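Local coordinates for protein nucleoporin NUP170 (Chaetomium thermophilum, PDB 5HAX) that probably serves as an inner-ring scaffold component of the nuclear pore complex, pairing a beta-propeller with an alpha-helical domain, at residues E303-A311 and R318-S326; I526-G535 and T552-Y563. All blocks are in the same frame, centred on the assembly; numbering follows the deposited sequence.

Contact 1 of 2, residues E303-A311 and R318-S326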
ATOM      1  N   GLU A 303      -5.661  -8.748   4.130  1.00 42.85           N
ATOM      2  CA  GLU A 303      -6.325  -7.613   4.757  1.00 42.03           C
ATOM      3  C   GLU A 303      -7.596  -8.020   5.491  1.00 38.21           C
ATOM      4  O   GLU A 303      -7.889  -7.483   6.566  1.00 38.70           O
ATOM      5  CB  GLU A 303      -6.647  -6.550   3.703  1.00 34.92           C
ATOM      6  CG  GLU A 303      -7.237  -5.267   4.273  1.00 39.51           C
ATOM      7  CD  GLU A 303      -7.275  -4.136   3.260  1.00 37.78           C
ATOM      8  OE1 GLU A 303      -7.077  -4.403   2.056  1.00 38.21           O
ATOM      9  OE2 GLU A 303      -7.499  -2.979   3.667  1.00 40.70           O
ATOM     10  N   ALA A 304      -8.358  -8.960   4.934  1.00 37.39           N
ATOM     11  CA  ALA A 304      -9.624  -9.364   5.527  1.00 38.12           C
ATOM     12  C   ALA A 304      -9.968 -10.772   5.067  1.00 44.95           C
ATOM     13  O   ALA A 304      -9.717 -11.133   3.914  1.00 44.44           O
ATOM     14  CB  ALA A 304     -10.745  -8.392   5.150  1.00 42.72           C
ATOM     15  N   SER A 305     -10.551 -11.556   5.974  1.00 45.56           N
ATOM     16  CA  SER A 305     -10.930 -12.928   5.657  1.00 50.30           C
ATOM     17  C   SER A 305     -12.250 -12.981   4.894  1.00 41.14           C
ATOM     18  O   SER A 305     -12.343 -13.628   3.844  1.00 42.58           O
ATOM     19  CB  SER A 305     -11.033 -13.750   6.942  1.00 50.14           C
ATOM     20  OG  SER A 305     -11.577 -15.030   6.683  1.00 52.15           O
ATOM     21  N   LYS A 306     -13.279 -12.308   5.408  1.00 43.26           N
ATOM     22  CA  LYS A 306     -14.624 -12.401   4.852  1.00 44.98           C
ATOM     23  C   LYS A 306     -14.850 -11.423   3.702  1.00 46.49           C
ATOM     24  O   LYS A 306     -15.255 -11.836   2.610  1.00 42.40           O
ATOM     25  CB  LYS A 306     -15.653 -12.165   5.961  1.00 48.80           C
ATOM     26  CG  LYS A 306     -15.652 -13.247   7.034  1.00 54.60           C
ATOM     27  CD  LYS A 306     -16.468 -12.835   8.248  1.00 80.55           C
ATOM     28  CE  LYS A 306     -16.370 -13.873   9.356  1.00 99.49           C
ATOM     29  NZ  LYS A 306     -16.977 -13.397  10.630  1.00 94.54           N
ATOM     30  N   LEU A 307     -14.597 -10.133   3.921  1.00 40.65           N
ATOM     31  CA  LEU A 307     -14.850  -9.126   2.895  1.00 39.03           C
ATOM     32  C   LEU A 307     -13.862  -9.301   1.748  1.00 36.96           C
ATOM     33  O   LEU A 307     -12.658  -9.085   1.913  1.00 39.79           O
ATOM     34  CB  LEU A 307     -14.760  -7.724   3.491  1.00 42.91           C
ATOM     35  CG  LEU A 307     -15.852  -7.373   4.503  1.00 43.01           C
ATOM     36  CD1 LEU A 307     -15.586  -6.007   5.115  1.00 44.50           C
ATOM     37  CD2 LEU A 307     -17.234  -7.410   3.858  1.00 38.89           C
ATOM     38  N   HIS A 308     -14.381  -9.681   0.580  1.00 36.58           N
ATOM     39  CA  HIS A 308     -13.576  -9.955  -0.602  1.00 34.25           C
ATOM     40  C   HIS A 308     -13.471  -8.779  -1.561  1.00 40.76           C
ATOM     41  O   HIS A 308     -12.496  -8.699  -2.316  1.00 38.61           O
ATOM     42  CB  HIS A 308     -14.165 -11.138  -1.381  1.00 40.63           C
ATOM     43  CG  HIS A 308     -13.807 -12.481  -0.824  1.00 39.41           C
ATOM     44  ND1 HIS A 308     -14.031 -12.831   0.490  1.00 38.40           N
ATOM     45  CD2 HIS A 308     -13.261 -13.571  -1.415  1.00 38.62           C
ATOM     46  CE1 HIS A 308     -13.628 -14.073   0.688  1.00 43.19           C
ATOM     47  NE2 HIS A 308     -13.159 -14.546  -0.453  1.00 42.50           N
ATOM     48  N   LEU A 309     -14.444  -7.869  -1.566  1.00 42.72           N
ATOM     49  CA  LEU A 309     -14.612  -6.979  -2.705  1.00 37.80           C
ATOM     50  C   LEU A 309     -15.328  -5.707  -2.280  1.00 39.54           C
ATOM     51  O   LEU A 309     -16.273  -5.754  -1.489  1.00 37.78           O
ATOM     52  CB  LEU A 309     -15.406  -7.691  -3.807  1.00 36.91           C
ATOM     53  CG  LEU A 309     -15.454  -7.057  -5.191  1.00 42.05           C
ATOM     54  CD1 LEU A 309     -14.081  -7.099  -5.839  1.00 42.43           C
ATOM     55  CD2 LEU A 309     -16.485  -7.776  -6.044  1.00 41.41           C
ATOM     56  N   MET A 310     -14.873  -4.576  -2.818  1.00 38.37           N
ATOM     57  CA  MET A 310     -15.588  -3.311  -2.724  1.00 38.12           C
ATOM     58  C   MET A 310     -16.174  -2.968  -4.085  1.00 38.96           C
ATOM     59  O   MET A 310     -15.515  -3.137  -5.116  1.00 36.70           O
ATOM     60  CB  MET A 310     -14.673  -2.173  -2.260  1.00 36.57           C
ATOM     61  CG  MET A 310     -15.434  -0.907  -1.878  1.00 38.88           C
ATOM     62  SD  MET A 310     -14.398   0.566  -1.762  1.00 47.01           S
ATOM     63  CE  MET A 310     -14.096   0.905  -3.496  1.00 45.87           C
ATOM     64  N   ALA A 311     -17.413  -2.485  -4.083  1.00 34.90           N
ATOM     65  CA  ALA A 311     -18.097  -2.050  -5.293  1.00 35.49           C
ATOM     66  C   ALA A 311     -18.581  -0.624  -5.087  1.00 36.70           C
ATOM     67  O   ALA A 311     -19.184  -0.315  -4.054  1.00 38.22           O
ATOM     68  CB  ALA A 311     -19.269  -2.974  -5.635  1.00 39.20           C
ATOM     69  N   ARG A 318     -20.085   2.898  -1.233  1.00 38.79           N
ATOM     70  CA  ARG A 318     -19.111   1.814  -1.258  1.00 35.55           C
ATOM     71  C   ARG A 318     -19.781   0.569  -0.687  1.00 39.16           C
ATOM     72  O   ARG A 318     -20.100   0.519   0.507  1.00 38.07           O
ATOM     73  CB  ARG A 318     -17.856   2.186  -0.471  1.00 36.72           C
ATOM     74  CG  ARG A 318     -16.876   3.053  -1.248  1.00 42.23           C
ATOM     75  CD  ARG A 318     -15.756   3.570  -0.357  1.00 37.66           C
ATOM     76  NE  ARG A 318     -16.157   4.756   0.395  1.00 32.13           N
ATOM     77  CZ  ARG A 318     -15.462   5.279   1.399  1.00 36.36           C
ATOM     78  NH1 ARG A 318     -15.905   6.366   2.015  1.00 37.31           N
ATOM     79  NH2 ARG A 318     -14.323   4.719   1.789  1.00 37.12           N
ATOM     80  N   LEU A 319     -19.996  -0.429  -1.543  1.00 36.19           N
ATOM     81  CA  LEU A 319     -20.606  -1.695  -1.160  1.00 36.92           C
ATOM     82  C   LEU A 319     -19.499  -2.704  -0.882  1.00 43.23           C
ATOM     83  O   LEU A 319     -18.690  -2.998  -1.767  1.00 38.34           O
ATOM     84  CB  LEU A 319     -21.526  -2.213  -2.267  1.00 36.83           C
ATOM     85  CG  LEU A 319     -22.451  -1.199  -2.946  1.00 36.70           C
ATOM     86  CD1 LEU A 319     -23.231  -1.871  -4.071  1.00 43.10           C
ATOM     87  CD2 LEU A 319     -23.396  -0.567  -1.940  1.00 39.67           C
ATOM     88  N   PHE A 320     -19.472  -3.239   0.335  1.00 37.42           N
ATOM     89  CA  PHE A 320     -18.470  -4.220   0.740  1.00 39.94           C
ATOM     90  C   PHE A 320     -19.115  -5.599   0.791  1.00 39.38           C
ATOM     91  O   PHE A 320     -20.046  -5.826   1.572  1.00 38.61           O
ATOM     92  CB  PHE A 320     -17.864  -3.846   2.091  1.00 34.61           C
ATOM     93  CG  PHE A 320     -16.967  -2.647   2.027  1.00 39.00           C
ATOM     94  CD1 PHE A 320     -15.603  -2.797   1.836  1.00 44.27           C
ATOM     95  CD2 PHE A 320     -17.490  -1.369   2.135  1.00 36.78           C
ATOM     96  CE1 PHE A 320     -14.774  -1.696   1.767  1.00 38.17           C
ATOM     97  CE2 PHE A 320     -16.666  -0.262   2.066  1.00 36.37           C
ATOM     98  CZ  PHE A 320     -15.305  -0.426   1.880  1.00 38.94           C
ATOM     99  N   LEU A 321     -18.616  -6.512  -0.039  1.00 38.35           N
ATOM    100  CA  LEU A 321     -19.206  -7.832  -0.205  1.00 37.41           C
ATOM    101  C   LEU A 321     -18.295  -8.904   0.366  1.00 41.16           C
ATOM    102  O   LEU A 321     -17.082  -8.900   0.130  1.00 40.96           O
ATOM    103  CB  LEU A 321     -19.476  -8.141  -1.678  1.00 41.01           C
ATOM    104  CG  LEU A 321     -20.450  -7.188  -2.368  1.00 43.51           C
ATOM    105  CD1 LEU A 321     -19.682  -6.221  -3.248  1.00 42.24           C
ATOM    106  CD2 LEU A 321     -21.486  -7.960  -3.170  1.00 42.75           C
ATOM    107  N   SER A 322     -18.898  -9.824   1.107  1.00 37.25           N
ATOM    108  CA  SER A 322     -18.229 -11.033   1.547  1.00 41.28           C
ATOM    109  C   SER A 322     -18.420 -12.135   0.514  1.00 40.97           C
ATOM    110  O   SER A 322     -19.282 -12.058  -0.362  1.00 39.79           O
ATOM    111  CB  SER A 322     -18.776 -11.492   2.898  1.00 46.74           C
ATOM    112  OG  SER A 322     -20.134 -11.885   2.774  1.00 48.64           O
ATOM    113  N   ALA A 323     -17.591 -13.167   0.629  1.00 43.14           N
ATOM    114  CA  ALA A 323     -17.748 -14.382  -0.151  1.00 45.10           C
ATOM    115  C   ALA A 323     -17.362 -15.556   0.733  1.00 50.19           C
ATOM    116  O   ALA A 323     -16.450 -15.444   1.556  1.00 44.07           O
ATOM    117  CB  ALA A 323     -16.893 -14.362  -1.422  1.00 42.48           C
ATOM    118  N   THR A 324     -18.066 -16.673   0.569  1.00 52.95           N
ATOM    119  CA  THR A 324     -17.866 -17.834   1.424  1.00 63.72           C
ATOM    120  C   THR A 324     -17.980 -19.104   0.600  1.00 66.22           C
ATOM    121  O   THR A 324     -18.773 -19.179  -0.342  1.00 58.86           O
ATOM    122  CB  THR A 324     -18.886 -17.868   2.569  1.00 67.76           C
ATOM    123  OG1 THR A 324     -20.215 -17.801   2.035  1.00 67.25           O
ATOM    124  CG2 THR A 324     -18.665 -16.700   3.518  1.00 70.08           C
ATOM    125  N   SER A 325     -17.171 -20.096   0.961  1.00 76.26           N
ATOM    126  CA  SER A 325     -17.233 -21.411   0.350  1.00 83.00           C
ATOM    127  C   SER A 325     -18.275 -22.264   1.058  1.00 90.62           C
ATOM    128  O   SER A 325     -18.581 -22.057   2.237  1.00 81.62           O
ATOM    129  CB  SER A 325     -15.869 -22.101   0.407  1.00 79.33           C
ATOM    130  OG  SER A 325     -15.917 -23.375  -0.207  1.00 90.86           O
ATOM    131  N   SER A 326     -18.826 -23.229   0.322  1.00 99.53           N
ATOM    132  CA  SER A 326     -19.806 -24.132   0.912  1.00108.38           C
ATOM    133  C   SER A 326     -19.169 -25.040   1.955  1.00108.39           C
ATOM    134  O   SER A 326     -19.840 -25.451   2.908  1.00101.62           O
ATOM    135  CB  SER A 326     -20.469 -24.968  -0.181  1.00104.83           C
ATOM    136  OG  SER A 326     -20.850 -24.160  -1.281  1.00 84.90           O
TER

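Contact 2 of 2, residues I526-G535 and T552-Y563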
ATOM      1  N   ILE A 526       2.354  11.725  22.147  1.00 46.68           N
ATOM      2  CA  ILE A 526       3.684  11.992  22.684  1.00 46.47           C
ATOM      3  C   ILE A 526       4.740  11.244  21.883  1.00 45.35           C
ATOM      4  O   ILE A 526       5.871  11.724  21.734  1.00 45.84           O
ATOM      5  CB  ILE A 526       3.731  11.619  24.181  1.00 46.31           C
ATOM      6  CG1 ILE A 526       2.752  12.490  24.981  1.00 48.78           C
ATOM      7  CG2 ILE A 526       5.148  11.759  24.740  1.00 49.71           C
ATOM      8  CD1 ILE A 526       3.070  13.979  24.973  1.00 50.56           C
ATOM      9  N   ALA A 527       4.398  10.067  21.354  1.00 43.30           N
ATOM     10  CA  ALA A 527       5.330   9.344  20.495  1.00 40.84           C
ATOM     11  C   ALA A 527       5.584  10.107  19.200  1.00 44.48           C
ATOM     12  O   ALA A 527       6.707  10.104  18.682  1.00 42.73           O
ATOM     13  CB  ALA A 527       4.791   7.945  20.199  1.00 47.44           C
ATOM     14  N   ALA A 528       4.553  10.765  18.665  1.00 43.43           N
ATOM     15  CA  ALA A 528       4.743  11.599  17.483  1.00 45.40           C
ATOM     16  C   ALA A 528       5.646  12.785  17.791  1.00 42.01           C
ATOM     17  O   ALA A 528       6.516  13.136  16.986  1.00 41.49           O
ATOM     18  CB  ALA A 528       3.391  12.076  16.954  1.00 42.54           C
ATOM     19  N   ALA A 529       5.452  13.419  18.950  1.00 46.75           N
ATOM     20  CA  ALA A 529       6.318  14.523  19.347  1.00 49.47           C
ATOM     21  C   ALA A 529       7.765  14.059  19.460  1.00 47.98           C
ATOM     22  O   ALA A 529       8.685  14.723  18.967  1.00 45.37           O
ATOM     23  CB  ALA A 529       5.835  15.118  20.670  1.00 52.46           C
ATOM     24  N   LEU A 530       7.982  12.911  20.104  1.00 46.88           N
ATOM     25  CA  LEU A 530       9.326  12.353  20.197  1.00 46.42           C
ATOM     26  C   LEU A 530       9.921  12.134  18.812  1.00 49.94           C
ATOM     27  O   LEU A 530      11.077  12.489  18.556  1.00 39.97           O
ATOM     28  CB  LEU A 530       9.288  11.041  20.982  1.00 42.20           C
ATOM     29  CG  LEU A 530      10.601  10.258  21.063  1.00 44.38           C
ATOM     30  CD1 LEU A 530      11.681  11.093  21.734  1.00 47.92           C
ATOM     31  CD2 LEU A 530      10.387   8.948  21.802  1.00 41.15           C
ATOM     32  N   ALA A 531       9.132  11.563  17.898  1.00 47.53           N
ATOM     33  CA  ALA A 531       9.620  11.309  16.545  1.00 42.90           C
ATOM     34  C   ALA A 531       9.991  12.607  15.841  1.00 49.60           C
ATOM     35  O   ALA A 531      11.078  12.724  15.263  1.00 46.24           O
ATOM     36  CB  ALA A 531       8.565  10.544  15.747  1.00 48.05           C
ATOM     37  N   VAL A 532       9.095  13.599  15.875  1.00 45.38           N
ATOM     38  CA  VAL A 532       9.393  14.891  15.261  1.00 44.11           C
ATOM     39  C   VAL A 532      10.628  15.508  15.906  1.00 51.69           C
ATOM     40  O   VAL A 532      11.502  16.047  15.216  1.00 51.55           O
ATOM     41  CB  VAL A 532       8.177  15.832  15.365  1.00 48.02           C
ATOM     42  CG1 VAL A 532       8.535  17.238  14.884  1.00 46.11           C
ATOM     43  CG2 VAL A 532       7.006  15.279  14.566  1.00 48.61           C
ATOM     44  N   ALA A 533      10.718  15.444  17.237  1.00 47.11           N
ATOM     45  CA  ALA A 533      11.891  15.969  17.927  1.00 53.65           C
ATOM     46  C   ALA A 533      13.172  15.308  17.441  1.00 55.86           C
ATOM     47  O   ALA A 533      14.231  15.945  17.426  1.00 58.02           O
ATOM     48  CB  ALA A 533      11.740  15.778  19.435  1.00 47.41           C
ATOM     49  N   CYS A 534      13.097  14.043  17.032  1.00 55.67           N
ATOM     50  CA  CYS A 534      14.250  13.309  16.531  1.00 56.76           C
ATOM     51  C   CYS A 534      14.469  13.501  15.033  1.00 54.10           C
ATOM     52  O   CYS A 534      15.327  12.829  14.455  1.00 57.62           O
ATOM     53  CB  CYS A 534      14.098  11.818  16.849  1.00 51.86           C
ATOM     54  SG  CYS A 534      14.205  11.433  18.609  1.00 48.40           S
ATOM     55  N   GLY A 535      13.714  14.395  14.395  1.00 57.15           N
ATOM     56  CA  GLY A 535      13.908  14.712  12.996  1.00 64.02           C
ATOM     57  C   GLY A 535      12.992  13.990  12.033  1.00 70.52           C
ATOM     58  O   GLY A 535      13.129  14.182  10.820  1.00 65.49           O
ATOM     59  N   THR A 552      10.378  23.828  15.024  1.00 51.70           N
ATOM     60  CA  THR A 552       9.393  22.752  15.078  1.00 57.91           C
ATOM     61  C   THR A 552       9.897  21.600  15.935  1.00 46.51           C
ATOM     62  O   THR A 552       9.154  21.059  16.762  1.00 55.43           O
ATOM     63  CB  THR A 552       9.064  22.266  13.666  1.00 57.21           C
ATOM     64  OG1 THR A 552       8.534  23.353  12.897  1.00 60.73           O
ATOM     65  CG2 THR A 552       8.044  21.131  13.702  1.00 55.15           C
ATOM     66  N   GLU A 553      11.161  21.210  15.751  1.00 55.85           N
ATOM     67  CA  GLU A 553      11.733  20.146  16.568  1.00 55.98           C
ATOM     68  C   GLU A 553      11.860  20.570  18.025  1.00 55.33           C
ATOM     69  O   GLU A 553      11.722  19.734  18.927  1.00 51.03           O
ATOM     70  CB  GLU A 553      13.092  19.733  16.005  1.00 58.20           C
ATOM     71  CG  GLU A 553      13.012  19.066  14.635  1.00 60.88           C
ATOM     72  CD  GLU A 553      14.378  18.751  14.052  1.00 63.26           C
ATOM     73  OE1 GLU A 553      15.389  18.922  14.768  1.00 65.28           O
ATOM     74  OE2 GLU A 553      14.439  18.331  12.878  1.00 62.59           O
ATOM     75  N   ASN A 554      12.115  21.856  18.277  1.00 57.07           N
ATOM     76  CA  ASN A 554      12.178  22.342  19.651  1.00 58.61           C
ATOM     77  C   ASN A 554      10.788  22.407  20.273  1.00 56.47           C
ATOM     78  O   ASN A 554      10.625  22.148  21.471  1.00 61.98           O
ATOM     79  CB  ASN A 554      12.858  23.712  19.693  1.00 62.78           C
ATOM     80  CG  ASN A 554      14.365  23.618  19.536  1.00 62.82           C
ATOM     81  OD1 ASN A 554      14.987  22.641  19.956  1.00 66.75           O
ATOM     82  ND2 ASN A 554      14.961  24.638  18.932  1.00 71.44           N
ATOM     83  N   LEU A 555       9.775  22.760  19.478  1.00 55.36           N
ATOM     84  CA  LEU A 555       8.400  22.679  19.959  1.00 53.60           C
ATOM     85  C   LEU A 555       8.016  21.238  20.264  1.00 51.67           C
ATOM     86  O   LEU A 555       7.369  20.959  21.281  1.00 52.42           O
ATOM     87  CB  LEU A 555       7.440  23.270  18.927  1.00 61.02           C
ATOM     88  CG  LEU A 555       6.868  24.659  19.208  1.00 66.67           C
ATOM     89  CD1 LEU A 555       6.001  25.104  18.042  1.00 66.56           C
ATOM     90  CD2 LEU A 555       6.068  24.671  20.500  1.00 64.56           C
ATOM     91  N   ALA A 556       8.401  20.309  19.385  1.00 51.52           N
ATOM     92  CA  ALA A 556       8.136  18.897  19.630  1.00 55.71           C
ATOM     93  C   ALA A 556       8.802  18.430  20.917  1.00 49.88           C
ATOM     94  O   ALA A 556       8.205  17.677  21.695  1.00 50.63           O
ATOM     95  CB  ALA A 556       8.615  18.067  18.439  1.00 53.75           C
ATOM     96  N   ARG A 557      10.043  18.866  21.159  1.00 52.61           N
ATOM     97  CA  ARG A 557      10.694  18.586  22.436  1.00 56.34           C
ATOM     98  C   ARG A 557       9.881  19.143  23.598  1.00 51.63           C
ATOM     99  O   ARG A 557       9.697  18.466  24.617  1.00 51.34           O
ATOM    100  CB  ARG A 557      12.106  19.173  22.447  1.00 61.90           C
ATOM    101  CG  ARG A 557      12.775  19.180  23.822  1.00 59.56           C
ATOM    102  CD  ARG A 557      14.148  19.834  23.782  1.00 71.15           C
ATOM    103  NE  ARG A 557      14.086  21.233  23.369  1.00 78.07           N
ATOM    104  CZ  ARG A 557      15.134  22.054  23.342  1.00 94.03           C
ATOM    105  NH1 ARG A 557      16.335  21.619  23.707  1.00 96.15           N
ATOM    106  NH2 ARG A 557      14.983  23.312  22.951  1.00 84.46           N
ATOM    107  N   ALA A 558       9.397  20.380  23.467  1.00 53.87           N
ATOM    108  CA  ALA A 558       8.625  20.992  24.544  1.00 58.29           C
ATOM    109  C   ALA A 558       7.341  20.217  24.811  1.00 61.13           C
ATOM    110  O   ALA A 558       6.912  20.090  25.964  1.00 60.78           O
ATOM    111  CB  ALA A 558       8.313  22.447  24.200  1.00 59.18           C
ATOM    112  N   ALA A 559       6.713  19.691  23.759  1.00 57.54           N
ATOM    113  CA  ALA A 559       5.491  18.916  23.940  1.00 53.39           C
ATOM    114  C   ALA A 559       5.784  17.575  24.599  1.00 50.38           C
ATOM    115  O   ALA A 559       4.995  17.090  25.418  1.00 57.03           O
ATOM    116  CB  ALA A 559       4.796  18.712  22.594  1.00 57.27           C
ATOM    117  N   PHE A 560       6.917  16.962  24.251  1.00 50.66           N
ATOM    118  CA  PHE A 560       7.297  15.685  24.847  1.00 52.66           C
ATOM    119  C   PHE A 560       7.531  15.827  26.346  1.00 55.44           C
ATOM    120  O   PHE A 560       7.165  14.942  27.128  1.00 55.26           O
ATOM    121  CB  PHE A 560       8.548  15.155  24.144  1.00 49.87           C
ATOM    122  CG  PHE A 560       9.000  13.804  24.624  1.00 50.58           C
ATOM    123  CD1 PHE A 560      10.127  13.679  25.421  1.00 53.68           C
ATOM    124  CD2 PHE A 560       8.313  12.658  24.262  1.00 47.84           C
ATOM    125  CE1 PHE A 560      10.552  12.439  25.854  1.00 54.32           C
ATOM    126  CE2 PHE A 560       8.735  11.414  24.694  1.00 47.09           C
ATOM    127  CZ  PHE A 560       9.855  11.305  25.492  1.00 53.25           C
ATOM    128  N   ILE A 561       8.131  16.941  26.764  1.00 59.87           N
ATOM    129  CA  ILE A 561       8.402  17.176  28.180  1.00 60.89           C
ATOM    130  C   ILE A 561       7.127  17.568  28.918  1.00 61.95           C
ATOM    131  O   ILE A 561       6.760  16.956  29.927  1.00 64.36           O
ATOM    132  CB  ILE A 561       9.489  18.258  28.328  1.00 59.94           C
ATOM    133  CG1 ILE A 561      10.829  17.745  27.793  1.00 60.73           C
ATOM    134  CG2 ILE A 561       9.631  18.696  29.786  1.00 70.40           C
ATOM    135  CD1 ILE A 561      11.874  18.831  27.613  1.00 64.11           C
ATOM    136  N   GLU A 562       6.431  18.593  28.419  1.00 60.23           N
ATOM    137  CA  GLU A 562       5.371  19.234  29.192  1.00 61.44           C
ATOM    138  C   GLU A 562       4.134  18.355  29.338  1.00 64.58           C
ATOM    139  O   GLU A 562       3.447  18.433  30.363  1.00 60.90           O
ATOM    140  CB  GLU A 562       4.987  20.563  28.538  1.00 65.53           C
ATOM    141  CG  GLU A 562       6.055  21.640  28.645  1.00 69.25           C
ATOM    142  CD  GLU A 562       6.143  22.239  30.035  1.00 84.17           C
ATOM    143  OE1 GLU A 562       7.270  22.364  30.561  1.00 84.29           O
ATOM    144  OE2 GLU A 562       5.086  22.592  30.600  1.00 83.59           O
ATOM    145  N   TYR A 563       3.825  17.530  28.336  1.00 58.21           N
ATOM    146  CA  TYR A 563       2.575  16.776  28.307  1.00 59.51           C
ATOM    147  C   TYR A 563       2.799  15.271  28.396  1.00 58.90           C
ATOM    148  O   TYR A 563       1.879  14.495  28.114  1.00 53.02           O
ATOM    149  CB  TYR A 563       1.787  17.122  27.044  1.00 61.27           C
ATOM    150  CG  TYR A 563       1.713  18.606  26.761  1.00 59.57           C
ATOM    151  CD1 TYR A 563       1.008  19.459  27.600  1.00 70.11           C
ATOM    152  CD2 TYR A 563       2.341  19.153  25.651  1.00 63.35           C
ATOM    153  CE1 TYR A 563       0.938  20.817  27.345  1.00 73.50           C
ATOM    154  CE2 TYR A 563       2.275  20.509  25.387  1.00 61.94           C
ATOM    155  CZ  TYR A 563       1.573  21.335  26.237  1.00 70.38           C
ATOM    156  OH  TYR A 563       1.507  22.686  25.975  1.00 83.20           O
TER

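Contact 1 of 2, residues E303-A311 and R318-S326
The carbonyl oxygen of L321 is gripped by two consecutive amides, H308 N at 2.8 Å and, more weakly, L309 N at 3.3 Å. This is a classic beta bulge: H308 and L309 both face L321, and the hairpin register shifts by one before antiparallel pairing resumes. L321 N returns a nearly straight bond (176°) to L309 O, and A311 and L319 exchange a reciprocal pair.

At the bulge, the H308 ring turns back toward the loop before its strand, ND1 giving K306 O a hydrogen bond of 2.6 Å. That oxygen also takes a weak bond from A323 N, while A323 CB sits 3.6 Å above the centre of the imidazole. With an alanine in place of H308, K306 O would probably lose the imidazole N-H and a gap would open beneath the A323 methyl. Further along, on the face M310 shares with F320, M310 CG, anti to its amide nitrogen (chi1 -168°), lies over the F320 ring, 3.9 Å from the centroid, while SD rests 3.5 Å from R318 CG.

The hairpin lies inside a propeller blade, between strands 293-298 and 341-348; L307 meets helix 26-29, and H308 and L309 pack against strand 241-246.

Contact 2 of 2, residues I526-G535 and T552-Y563
T552 meets the other helix through its methyl, CG2 lying obliquely across V532 CG1, while its hydroxyl hydrogen-bonds the carbonyl of M548, just before its helix. The next residue, E553, uses its aliphatic part: CG packs 3.4 Å from V532 O, and the extended chain carries OE2 to 3.7 Å from G535 CA. G535, at positive phi, is the C-prime residue of the Schellman motif closing helix 522-533, its amide bonded to that same V532 O. The carboxylate therefore lies near a helix C-terminus, whose partial negative charge would probably be mildly unfavourable to it.

One turn on, A556 is where small size matters. Its CB sits 3.4 Å from A529 O and also touches V532 CG1 and A533 CB, and the short-segment axes come within 7.7 Å at 145°. A559 continues the alanine contact, CB to CB with A529 at 4.2 Å.

F560 is the bulkiest contributor, with more surface buried by the facing segment than any other residue here. With CG anti to the backbone N (chi1 -177°), its ring reaches I526, whose CG2 comes tightly to CD2 at 3.3 Å, the side chains crossing at about a right angle. L530 lies alongside, pointing the same way, and puts CD1 over one ring face, 4.3 Å from the centroid. Y563, just past the helix, offers its CB and carbonyl oxygen to I526 CD1, the oxygen at 3.4 Å.

The pair belongs to the alpha-helical region: helix 490-501 touches A529 and A556, and helices 586-599 and 622-640 cover L530. No hydrogen bond joins the two segments, and the carbonyls of A529 and V532 are satisfied within their own segment. The match therefore rests on shape: alanines permit the close approach, and the F560 ring packs beside I526 and L530.

In the fold
Both contacts are buried, yet they share no secondary-structure element and illustrate two ways of building a core. Contact 1 pairs strands close in sequence within the beta-propeller; contact 2 joins consecutive helices of the alpha-helical region, whose connection is partly unmodelled. They lie on opposite sides of the chain's centre, their nearest atoms about 23 Å apart. Contact 1 is centred about 18 Å from that centre, contact 2 about 27 Å, and contact 2 includes partly exposed residues such as E553 and Y563. In the blade, directional backbone hydrogen bonds set the register and side chains pack on both sheet faces. Between the helices, the backbone is already satisfied locally, leaving van der Waals fit to define the pairing.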